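Putative isochorismatase (Streptomyces avermitilis, PDB 3KL2) is of unknown function but belongs to the isochorismatase-like cysteine hydrolase family and probably acts as a hydrolase. Local coordinates at residues T168-Y173 with P203-P208; V151-L156 with R178-T183. One frame throughout, in Å; residues are numbered along the deposited sequence.

Contact 1 of 2, residues T168-Y173 with P203-P208; sequences TMRTGY and PMFSVP
Phe205 lies between Arg170 and Tyr173, one turn apart on the helix, and its ring meets each in a different way. Toward Tyr173 it presents an edge: CD1 of Phe205 lies 3.7 Å from CD2 of Tyr173, and the two planes stand at 89° in an offset edge-to-face pair. CA of Phe205 also sits over the tyrosine face in a CH-pi contact, 4.1 Å from the ring centroid. Met204 O lies 3.7 Å above the plane of the Tyr173 ring, offset toward its rim, and Phe205 O is 3.3 Å from CD1 of Tyr173. Toward Arg170 the phenylalanine turns a face. CG of Arg170 sits 3.8 Å from the ring centroid, almost on the normal, and the extended chain carries the guanidinium onward until CE2 of Phe205 lies over its centre, 3.4 Å from NH1 of Arg170, with the planes tilted 44° apart.

Met169 adds van der Waals contacts. Its CG, anti to the backbone N (chi1 -175°), comes to 3.7 Å from CB of Phe205; a bend at chi3 sets CE 3.9 Å from that same CB. SD of Met169 rests against Ser206, whose OG is hydrogen-bonded to the carbonyl of Phe202.

No hydrogen bond links the two segments. Tyr173 OH bonds to the carbonyl of Tyr94 of the second subunit, while Arg170 bonds to Asn162 and Ser167 of that subunit and forms a salt bridge with Glu166 of its own chain. An alanine in place of Tyr173 would probably leave the Phe205 edge without its aromatic face and the carbonyl of Tyr94 without this hydroxyl.

Helix 164-174 lies on one face of the parallel sheet of the isochorismatase domain; here it meets helix 191-205 and strand 207-209, and the aromatic and arginine cluster closes against the second subunit.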
loop_
_atom_site.group_PDB
_atom_site.type_symbol
_atom_site.label_atom_id
_atom_site.label_comp_id
_atom_site.label_asym_id
_atom_site.label_seq_id
_atom_site.Cartn_x
_atom_site.Cartn_y
_atom_site.Cartn_z
ATOM N N THR A 168 -5.832 -8.113 -9.376
ATOM C CA THR A 168 -5.822 -8.704 -8.083
ATOM C C THR A 168 -4.786 -9.824 -7.934
ATOM O O THR A 168 -4.203 -9.979 -6.895
ATOM C CB THR A 168 -7.203 -9.252 -7.804
ATOM O OG1 THR A 168 -8.151 -8.173 -7.872
ATOM C CG2 THR A 168 -7.256 -9.978 -6.401
ATOM N N MET A 169 -4.644 -10.669 -8.935
ATOM C CA MET A 169 -3.582 -11.682 -9.010
ATOM C C MET A 169 -2.185 -11.039 -8.934
ATOM O O MET A 169 -1.313 -11.463 -8.185
ATOM C CB MET A 169 -3.716 -12.388 -10.346
ATOM C CG MET A 169 -2.740 -13.599 -10.596
ATOM S SD MET A 169 -2.890 -14.169 -12.299
ATOM C CE MET A 169 -2.493 -12.705 -13.228
ATOM N N ARG A 170 -1.967 -9.984 -9.708
ATOM C CA ARG A 170 -0.647 -9.370 -9.715
ATOM C C ARG A 170 -0.272 -8.854 -8.320
ATOM O O ARG A 170 0.794 -9.197 -7.760
ATOM C CB ARG A 170 -0.558 -8.308 -10.791
ATOM C CG ARG A 170 -0.558 -8.892 -12.180
ATOM C CD ARG A 170 -0.776 -7.826 -13.270
ATOM N NE ARG A 170 -0.685 -8.431 -14.607
ATOM C CZ ARG A 170 0.393 -8.406 -15.386
ATOM N NH1 ARG A 170 1.506 -7.749 -15.023
ATOM N NH2 ARG A 170 0.341 -9.016 -16.569
ATOM N N THR A 171 -1.178 -8.094 -7.731
ATOM C CA THR A 171 -0.945 -7.509 -6.433
ATOM C C THR A 171 -0.889 -8.623 -5.366
ATOM O O THR A 171 -0.042 -8.600 -4.483
ATOM C CB THR A 171 -1.982 -6.364 -6.138
ATOM O OG1 THR A 171 -1.881 -5.387 -7.172
ATOM C CG2 THR A 171 -1.765 -5.633 -4.764
ATOM N N GLY A 172 -1.762 -9.596 -5.448
ATOM C CA GLY A 172 -1.702 -10.753 -4.542
ATOM C C GLY A 172 -0.326 -11.366 -4.489
ATOM O O GLY A 172 0.232 -11.704 -3.403
ATOM N N TYR A 173 0.240 -11.494 -5.685
ATOM C CA TYR A 173 1.548 -12.058 -5.858
ATOM C C TYR A 173 2.600 -11.210 -5.200
ATOM O O TYR A 173 3.498 -11.725 -4.543
ATOM C CB TYR A 173 1.852 -12.162 -7.361
ATOM C CG TYR A 173 3.164 -12.859 -7.695
ATOM C CD1 TYR A 173 3.261 -14.239 -7.630
ATOM C CD2 TYR A 173 4.280 -12.144 -8.079
ATOM C CE1 TYR A 173 4.443 -14.902 -7.955
ATOM C CE2 TYR A 173 5.447 -12.795 -8.399
ATOM C CZ TYR A 173 5.520 -14.188 -8.315
ATOM O OH TYR A 173 6.689 -14.844 -8.602
ATOM N N PRO A 203 0.327 -17.685 -15.386
ATOM C CA PRO A 203 1.415 -18.505 -14.794
ATOM C C PRO A 203 2.620 -17.744 -14.209
ATOM O O PRO A 203 3.405 -18.321 -13.450
ATOM C CB PRO A 203 1.888 -19.398 -15.964
ATOM C CG PRO A 203 0.720 -19.411 -16.943
ATOM C CD PRO A 203 0.090 -18.044 -16.802
ATOM N N MET A 204 2.755 -16.472 -14.576
ATOM C CA MET A 204 3.778 -15.600 -14.017
ATOM C C MET A 204 3.406 -15.152 -12.594
ATOM O O MET A 204 4.275 -14.763 -11.832
ATOM C CB MET A 204 3.935 -14.331 -14.873
ATOM C CG MET A 204 4.541 -14.451 -16.316
ATOM S SD MET A 204 4.539 -12.784 -17.099
ATOM C CE MET A 204 5.852 -13.054 -18.297
ATOM N N PHE A 205 2.123 -15.127 -12.260
ATOM C CA PHE A 205 1.681 -14.525 -11.004
ATOM C C PHE A 205 0.865 -15.477 -10.167
ATOM O O PHE A 205 0.428 -15.101 -9.088
ATOM C CB PHE A 205 0.863 -13.265 -11.281
ATOM C CG PHE A 205 1.649 -12.176 -11.946
ATOM C CD1 PHE A 205 2.541 -11.407 -11.214
ATOM C CD2 PHE A 205 1.543 -11.943 -13.307
ATOM C CE1 PHE A 205 3.313 -10.388 -11.827
ATOM C CE2 PHE A 205 2.285 -10.906 -13.922
ATOM C CZ PHE A 205 3.175 -10.135 -13.169
ATOM N N SER A 206 0.657 -16.705 -10.651
ATOM C CA SER A 206 -0.257 -17.621 -9.989
ATOM C C SER A 206 0.005 -19.095 -10.302
ATOM O O SER A 206 0.925 -19.459 -11.060
ATOM C CB SER A 206 -1.736 -17.240 -10.262
ATOM O OG SER A 206 -2.225 -17.699 -11.513
ATOM N N VAL A 207 -0.780 -19.933 -9.645
ATOM C CA VAL A 207 -0.831 -21.347 -9.968
ATOM C C VAL A 207 -2.222 -21.570 -10.556
ATOM O O VAL A 207 -3.189 -21.663 -9.806
ATOM C CB VAL A 207 -0.621 -22.224 -8.726
ATOM C CG1 VAL A 207 -0.573 -23.732 -9.120
ATOM C CG2 VAL A 207 0.659 -21.834 -8.013
ATOM N N PRO A 208 -2.338 -21.593 -11.896
ATOM C CA PRO A 208 -3.667 -21.777 -12.480
ATOM C C PRO A 208 -4.191 -23.211 -12.293
ATOM O O PRO A 208 -3.448 -24.182 -12.520
ATOM C CB PRO A 208 -3.459 -21.460 -13.979
ATOM C CG PRO A 208 -2.124 -20.854 -14.076
ATOM C CD PRO A 208 -1.317 -21.410 -12.937
#

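Contact 2 of 2, residues V151-L156 with R178-T183; sequences VDTIVL and RVITLT
Val155 and Leu182 pack together on one face of two neighbouring parallel strands, 153-159 and 178-187, the two strands of a right-handed beta-alpha-beta crossover through helix 164-174. CG1 of Val155, anti to its backbone N (chi1 180°), lies 3.7 Å from CG of Leu182. On the same face Val155 and Ile180 run side by side, and CD1 of Ile180 bridges from CG2 of Val155 to CG2 of Thr153. The other face carries Leu156 and Val179, CD1 to CG1 at 3.9 Å; both also touch Met169 of the crossover helix.

Between these faces the backbones zip together in parallel register, Thr153 beside Arg178 through Leu156 beside Thr181. Ile154 bonds to the two residues flanking Val179: its N to O of Arg178, and its O to N of Ile180 at 2.8 Å. Leu156 likewise bonds to the residues flanking Thr181, Ile180 and Leu182. Strand 26-31 continues the sheet beyond 153-159, and strand 207-209 beyond 178-187.

The polar edge lies at the start of the strands, where N of Arg178 bonds to O of Asp152. NH2 of Arg178 has a further partner in the carbonyl of Glu20. The guanidinium grips Thr153 side-on: NE at 2.9 Å and NH2 at 3.1 Å both donate to OG1, the NE bond being straighter (155° against 140°). OG1 lies in the guanidinium plane and itself donates to OD1 of Asp152 at 3.1 Å.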
loop_
_atom_site.group_PDB
_atom_site.type_symbol
_atom_site.label_atom_id
_atom_site.label_comp_id
_atom_site.label_asym_id
_atom_site.label_seq_id
_atom_site.Cartn_x
_atom_site.Cartn_y
_atom_site.Cartn_z
ATOM N N VAL A 151 -4.607 -15.791 6.462
ATOM C CA VAL A 151 -4.688 -16.414 5.152
ATOM C C VAL A 151 -3.433 -16.132 4.330
ATOM O O VAL A 151 -3.031 -15.012 4.164
ATOM C CB VAL A 151 -5.919 -15.976 4.365
ATOM C CG1 VAL A 151 -5.876 -16.592 2.960
ATOM C CG2 VAL A 151 -7.221 -16.397 5.118
ATOM N N ASP A 152 -2.796 -17.164 3.825
ATOM C CA ASP A 152 -1.694 -16.955 2.912
ATOM C C ASP A 152 -1.913 -17.690 1.573
ATOM O O ASP A 152 -0.965 -17.901 0.831
ATOM C CB ASP A 152 -0.402 -17.411 3.572
ATOM C CG ASP A 152 -0.384 -18.892 3.811
ATOM O OD1 ASP A 152 -1.002 -19.621 3.023
ATOM O OD2 ASP A 152 0.237 -19.337 4.780
ATOM N N THR A 153 -3.141 -18.096 1.280
ATOM C CA THR A 153 -3.468 -18.660 -0.019
ATOM C C THR A 153 -4.837 -18.185 -0.454
ATOM O O THR A 153 -5.820 -18.543 0.173
ATOM C CB THR A 153 -3.523 -20.219 0.022
ATOM O OG1 THR A 153 -2.245 -20.736 0.378
ATOM C CG2 THR A 153 -3.913 -20.786 -1.333
ATOM N N ILE A 154 -4.914 -17.446 -1.558
ATOM C CA ILE A 154 -6.207 -16.974 -2.065
ATOM C C ILE A 154 -6.521 -17.669 -3.401
ATOM O O ILE A 154 -5.666 -17.742 -4.295
ATOM C CB ILE A 154 -6.264 -15.389 -2.187
ATOM C CG1 ILE A 154 -5.197 -14.837 -3.139
ATOM C CG2 ILE A 154 -6.014 -14.754 -0.848
ATOM C CD1 ILE A 154 -5.170 -13.239 -3.259
ATOM N N VAL A 155 -7.741 -18.215 -3.501
ATOM C CA VAL A 155 -8.257 -18.842 -4.712
ATOM C C VAL A 155 -9.183 -17.862 -5.388
ATOM O O VAL A 155 -10.112 -17.402 -4.780
ATOM C CB VAL A 155 -9.060 -20.120 -4.384
ATOM C CG1 VAL A 155 -9.574 -20.723 -5.642
ATOM C CG2 VAL A 155 -8.205 -21.110 -3.577
ATOM N N LEU A 156 -8.918 -17.525 -6.644
ATOM C CA LEU A 156 -9.548 -16.349 -7.297
ATOM C C LEU A 156 -10.432 -16.776 -8.405
ATOM O O LEU A 156 -10.065 -17.670 -9.193
ATOM C CB LEU A 156 -8.527 -15.454 -7.954
ATOM C CG LEU A 156 -7.724 -14.495 -7.124
ATOM C CD1 LEU A 156 -6.928 -13.647 -8.100
ATOM C CD2 LEU A 156 -8.678 -13.601 -6.237
ATOM N N ARG A 178 0.139 -17.021 -1.884
ATOM C CA ARG A 178 0.066 -18.041 -2.879
ATOM C C ARG A 178 -1.286 -17.834 -3.583
ATOM O O ARG A 178 -2.345 -18.195 -3.037
ATOM C CB ARG A 178 0.105 -19.427 -2.238
ATOM C CG ARG A 178 -0.136 -20.496 -3.282
ATOM C CD ARG A 178 0.110 -21.868 -2.782
ATOM N NE ARG A 178 -0.787 -22.242 -1.693
ATOM C CZ ARG A 178 -1.049 -23.496 -1.358
ATOM N NH1 ARG A 178 -0.466 -24.482 -2.018
ATOM N NH2 ARG A 178 -1.893 -23.773 -0.379
ATOM N N VAL A 179 -1.253 -17.215 -4.758
ATOM C CA VAL A 179 -2.467 -17.027 -5.561
ATOM C C VAL A 179 -2.790 -18.250 -6.434
ATOM O O VAL A 179 -1.947 -18.746 -7.147
ATOM C CB VAL A 179 -2.316 -15.807 -6.476
ATOM C CG1 VAL A 179 -3.640 -15.464 -7.107
ATOM C CG2 VAL A 179 -1.734 -14.615 -5.658
ATOM N N ILE A 180 -4.014 -18.721 -6.379
ATOM C CA ILE A 180 -4.494 -19.763 -7.277
ATOM C C ILE A 180 -5.597 -19.102 -8.105
ATOM O O ILE A 180 -6.507 -18.497 -7.535
ATOM C CB ILE A 180 -5.085 -20.931 -6.492
ATOM C CG1 ILE A 180 -3.989 -21.703 -5.775
ATOM C CG2 ILE A 180 -5.853 -21.883 -7.395
ATOM C CD1 ILE A 180 -4.550 -22.595 -4.690
ATOM N N THR A 181 -5.473 -19.154 -9.433
ATOM C CA THR A 181 -6.522 -18.659 -10.333
ATOM C C THR A 181 -7.308 -19.830 -10.865
ATOM O O THR A 181 -6.728 -20.812 -11.288
ATOM C CB THR A 181 -5.975 -17.851 -11.527
ATOM O OG1 THR A 181 -4.929 -18.586 -12.174
ATOM C CG2 THR A 181 -5.430 -16.494 -11.044
ATOM N N LEU A 182 -8.626 -19.699 -10.818
ATOM C CA LEU A 182 -9.554 -20.680 -11.279
ATOM C C LEU A 182 -9.803 -20.417 -12.759
ATOM O O LEU A 182 -10.637 -19.542 -13.129
ATOM C CB LEU A 182 -10.863 -20.595 -10.500
ATOM C CG LEU A 182 -10.876 -21.082 -9.035
ATOM C CD1 LEU A 182 -12.077 -20.549 -8.307
ATOM C CD2 LEU A 182 -10.867 -22.600 -8.973
ATOM N N THR A 183 -9.085 -21.171 -13.597
ATOM C CA THR A 183 -9.075 -20.944 -15.053
ATOM C C THR A 183 -10.455 -21.076 -15.682
ATOM O O THR A 183 -10.748 -20.356 -16.627
ATOM C CB THR A 183 -8.092 -21.901 -15.776
ATOM O OG1 THR A 183 -8.451 -23.274 -15.501
ATOM C CG2 THR A 183 -6.642 -21.628 -15.300
#

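How the contacts relate
The two contacts lie about 8 Å apart, centre to centre, on the same side of the chain's centre, and their segments alternate along the sequence: 151-156, 168-173, 178-183, then 203-208. Contact 2 pairs the strands of the beta-alpha-beta unit; contact 1 joins its helix to the chain that enters the next strand of the same parallel sheet. They meet directly where strand 207-209 adds to strand 178-187: OG of Ser206 is 2.9 Å from OG1 of Thr181, and N of Val207 is 3.0 Å from O of Val179, both probable hydrogen bonds. Both contacts also touch the second subunit, so this region of the fold links the sheet to the subunit interface.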